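Local coordinates for PAC2 family protein (Streptomyces avermitilis, PDB 3MNF) that is of unknown function but belongs to the PAC2 family, whose members include proteasome assembly chaperones and their relatives, at residues 135-140 with 175-180. Residues are numbered along the deposited sequence; the frame is centred on the assembly and turned at random.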
ATOM      1  N   SER A 135     -29.341 -19.355  15.561  1.00 85.79           N
ATOM      2  CA  SER A 135     -28.393 -19.650  16.635  1.00 87.38           C
ATOM      3  C   SER A 135     -27.310 -18.591  16.734  1.00 84.75           C
ATOM      4  O   SER A 135     -26.903 -18.040  15.730  1.00 82.31           O
ATOM      5  CB  SER A 135     -27.770 -21.032  16.447  1.00 89.02           C
ATOM      6  OG  SER A 135     -27.313 -21.200  15.120  1.00 87.17           O
ATOM      7  N   GLY A 136     -26.851 -18.313  17.948  1.00 86.63           N
ATOM      8  CA  GLY A 136     -25.772 -17.345  18.181  1.00 85.37           C
ATOM      9  C   GLY A 136     -24.362 -17.933  18.226  1.00 86.03           C
ATOM     10  O   GLY A 136     -24.156 -19.137  18.352  1.00 87.66           O
ATOM     11  N   VAL A 137     -23.379 -17.062  18.075  1.00 84.96           N
ATOM     12  CA  VAL A 137     -21.985 -17.417  18.266  1.00 86.19           C
ATOM     13  C   VAL A 137     -21.392 -16.218  18.969  1.00 86.59           C
ATOM     14  O   VAL A 137     -21.627 -15.072  18.566  1.00 85.19           O
ATOM     15  CB  VAL A 137     -21.218 -17.677  16.922  1.00 83.91           C
ATOM     16  CG1 VAL A 137     -19.705 -17.659  17.142  1.00 83.11           C
ATOM     17  CG2 VAL A 137     -21.644 -19.008  16.249  1.00 85.12           C
ATOM     18  N   THR A 138     -20.653 -16.485  20.038  1.00 89.74           N
ATOM     19  CA  THR A 138     -19.949 -15.452  20.776  1.00 90.36           C
ATOM     20  C   THR A 138     -18.693 -16.060  21.402  1.00 93.08           C
ATOM     21  O   THR A 138     -18.644 -17.265  21.667  1.00 95.50           O
ATOM     22  CB  THR A 138     -20.868 -14.797  21.836  1.00 91.98           C
ATOM     23  OG1 THR A 138     -20.165 -13.743  22.496  1.00 91.99           O
ATOM     24  CG2 THR A 138     -21.336 -15.814  22.871  1.00 96.14           C
ATOM     25  N   SER A 139     -17.664 -15.237  21.587  1.00 93.48           N
ATOM     26  CA  SER A 139     -16.470 -15.630  22.344  1.00 96.49           C
ATOM     27  C   SER A 139     -16.304 -14.740  23.561  1.00 99.11           C
ATOM     28  O   SER A 139     -15.281 -14.788  24.236  1.00101.50           O
ATOM     29  CB  SER A 139     -15.226 -15.603  21.468  1.00 94.53           C
ATOM     30  OG  SER A 139     -15.187 -16.759  20.655  1.00 94.78           O
ATOM     31  N   ASP A 140     -17.329 -13.930  23.819  1.00 99.61           N
ATOM     32  CA  ASP A 140     -17.482 -13.173  25.051  1.00103.26           C
ATOM     33  C   ASP A 140     -18.091 -14.112  26.104  1.00107.63           C
ATOM     34  O   ASP A 140     -19.263 -14.464  26.004  1.00107.79           O
ATOM     35  CB  ASP A 140     -18.395 -11.956  24.800  1.00101.61           C
ATOM     36  CG  ASP A 140     -18.433 -10.982  25.980  1.00105.99           C
ATOM     37  OD1 ASP A 140     -17.440 -10.263  26.208  1.00108.13           O
ATOM     38  OD2 ASP A 140     -19.468 -10.914  26.678  1.00110.40           O
ATOM     39  N   ALA A 175     -19.182  -8.957  21.117  1.00 75.36           N
ATOM     40  CA  ALA A 175     -19.901  -9.174  19.863  1.00 72.79           C
ATOM     41  C   ALA A 175     -20.553 -10.542  19.802  1.00 73.33           C
ATOM     42  O   ALA A 175     -20.065 -11.509  20.392  1.00 75.46           O
ATOM     43  CB  ALA A 175     -18.990  -8.971  18.672  1.00 70.12           C
ATOM     44  N   VAL A 176     -21.668 -10.612  19.092  1.00 72.00           N
ATOM     45  CA  VAL A 176     -22.344 -11.879  18.849  1.00 72.22           C
ATOM     46  C   VAL A 176     -22.824 -11.856  17.415  1.00 69.71           C
ATOM     47  O   VAL A 176     -23.163 -10.793  16.885  1.00 68.94           O
ATOM     48  CB  VAL A 176     -23.530 -12.130  19.838  1.00 74.92           C
ATOM     49  CG1 VAL A 176     -24.433 -10.926  19.940  1.00 74.51           C
ATOM     50  CG2 VAL A 176     -24.341 -13.332  19.423  1.00 75.60           C
ATOM     51  N   SER A 177     -22.822 -13.015  16.775  1.00 68.86           N
ATOM     52  CA  SER A 177     -23.465 -13.122  15.484  1.00 67.02           C
ATOM     53  C   SER A 177     -24.649 -14.051  15.606  1.00 68.19           C
ATOM     54  O   SER A 177     -24.580 -15.057  16.312  1.00 70.37           O
ATOM     55  CB  SER A 177     -22.495 -13.610  14.414  1.00 65.68           C
ATOM     56  OG  SER A 177     -21.716 -14.685  14.892  1.00 68.12           O
ATOM     57  N   LEU A 178     -25.735 -13.687  14.932  1.00 66.92           N
ATOM     58  CA  LEU A 178     -26.937 -14.498  14.863  1.00 67.88           C
ATOM     59  C   LEU A 178     -27.045 -15.124  13.493  1.00 66.97           C
ATOM     60  O   LEU A 178     -26.935 -14.432  12.486  1.00 65.56           O
ATOM     61  CB  LEU A 178     -28.154 -13.624  15.110  1.00 68.73           C
ATOM     62  CG  LEU A 178     -28.128 -12.754  16.364  1.00 68.75           C
ATOM     63  CD1 LEU A 178     -29.266 -11.778  16.341  1.00 69.44           C
ATOM     64  CD2 LEU A 178     -28.237 -13.629  17.574  1.00 71.67           C
ATOM     65  N   TRP A 179     -27.250 -16.430  13.463  1.00 68.57           N
ATOM     66  CA  TRP A 179     -27.385 -17.178  12.224  1.00 69.22           C
ATOM     67  C   TRP A 179     -28.786 -17.774  12.012  1.00 72.41           C
ATOM     68  O   TRP A 179     -29.360 -18.400  12.908  1.00 75.27           O
ATOM     69  CB  TRP A 179     -26.351 -18.289  12.194  1.00 69.50           C
ATOM     70  CG  TRP A 179     -24.975 -17.742  12.033  1.00 67.98           C
ATOM     71  CD1 TRP A 179     -24.139 -17.334  13.029  1.00 67.42           C
ATOM     72  CD2 TRP A 179     -24.283 -17.492  10.800  1.00 65.37           C
ATOM     73  NE1 TRP A 179     -22.981 -16.854  12.496  1.00 65.13           N
ATOM     74  CE2 TRP A 179     -23.037 -16.945  11.130  1.00 63.00           C
ATOM     75  CE3 TRP A 179     -24.604 -17.679   9.451  1.00 65.30           C
ATOM     76  CZ2 TRP A 179     -22.100 -16.592  10.171  1.00 60.33           C
ATOM     77  CZ3 TRP A 179     -23.674 -17.321   8.502  1.00 63.10           C
ATOM     78  CH2 TRP A 179     -22.436 -16.785   8.868  1.00 60.73           C
ATOM     79  N   ALA A 180     -29.346 -17.586  10.826  1.00 72.36           N
ATOM     80  CA  ALA A 180     -30.596 -18.249  10.517  1.00 74.81           C
ATOM     81  C   ALA A 180     -30.293 -19.363   9.543  1.00 75.84           C
ATOM     82  O   ALA A 180     -29.454 -19.194   8.677  1.00 74.08           O
ATOM     83  CB  ALA A 180     -31.577 -17.263   9.934  1.00 74.84           C
TER
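S135 and V137 pair with W179 and S177 as antiparallel hydrogen-bonded pairs, the axes of strands 135-138 and 175-180 approaching to 4.7 Å at 154°. W179 N reaches S135 O at 2.8 Å, while V137 N gives to S177 O at 2.9 Å and S177 N returns the bond to V137 O. Between them, G136 faces L178 in a non-hydrogen-bonded pair, its CA 3.2 Å from S177 O in a CA-H...O contact. On the face of V137, S177 and W179, S177 OG comes within 3.6 Å of V137 CB and accepts a weak bond from W179 NE1. W179 CG lies anti to its carbonyl carbon (chi1 -70°), beside the backbone N, and the ring that follows has S135 O at its edge, in plane; V161 of helix 160-171 touches it too. At the far end T138 OG1, anti to the backbone N (chi1 -177°), donates to A175 O at 3.1 Å and accepts from D140 N in an ST turn. An alanine at T138 would probably leave A175 O and D140 N without this shared mate and the turn into helix 141-146 less firmly fixed. Strand 134-138 is outermost in this chain's mixed sheet, and within the sheet it is joined by backbone bonds to strand 175-183, while the T138 hydroxyl adds a side-chain bond to the same neighbour.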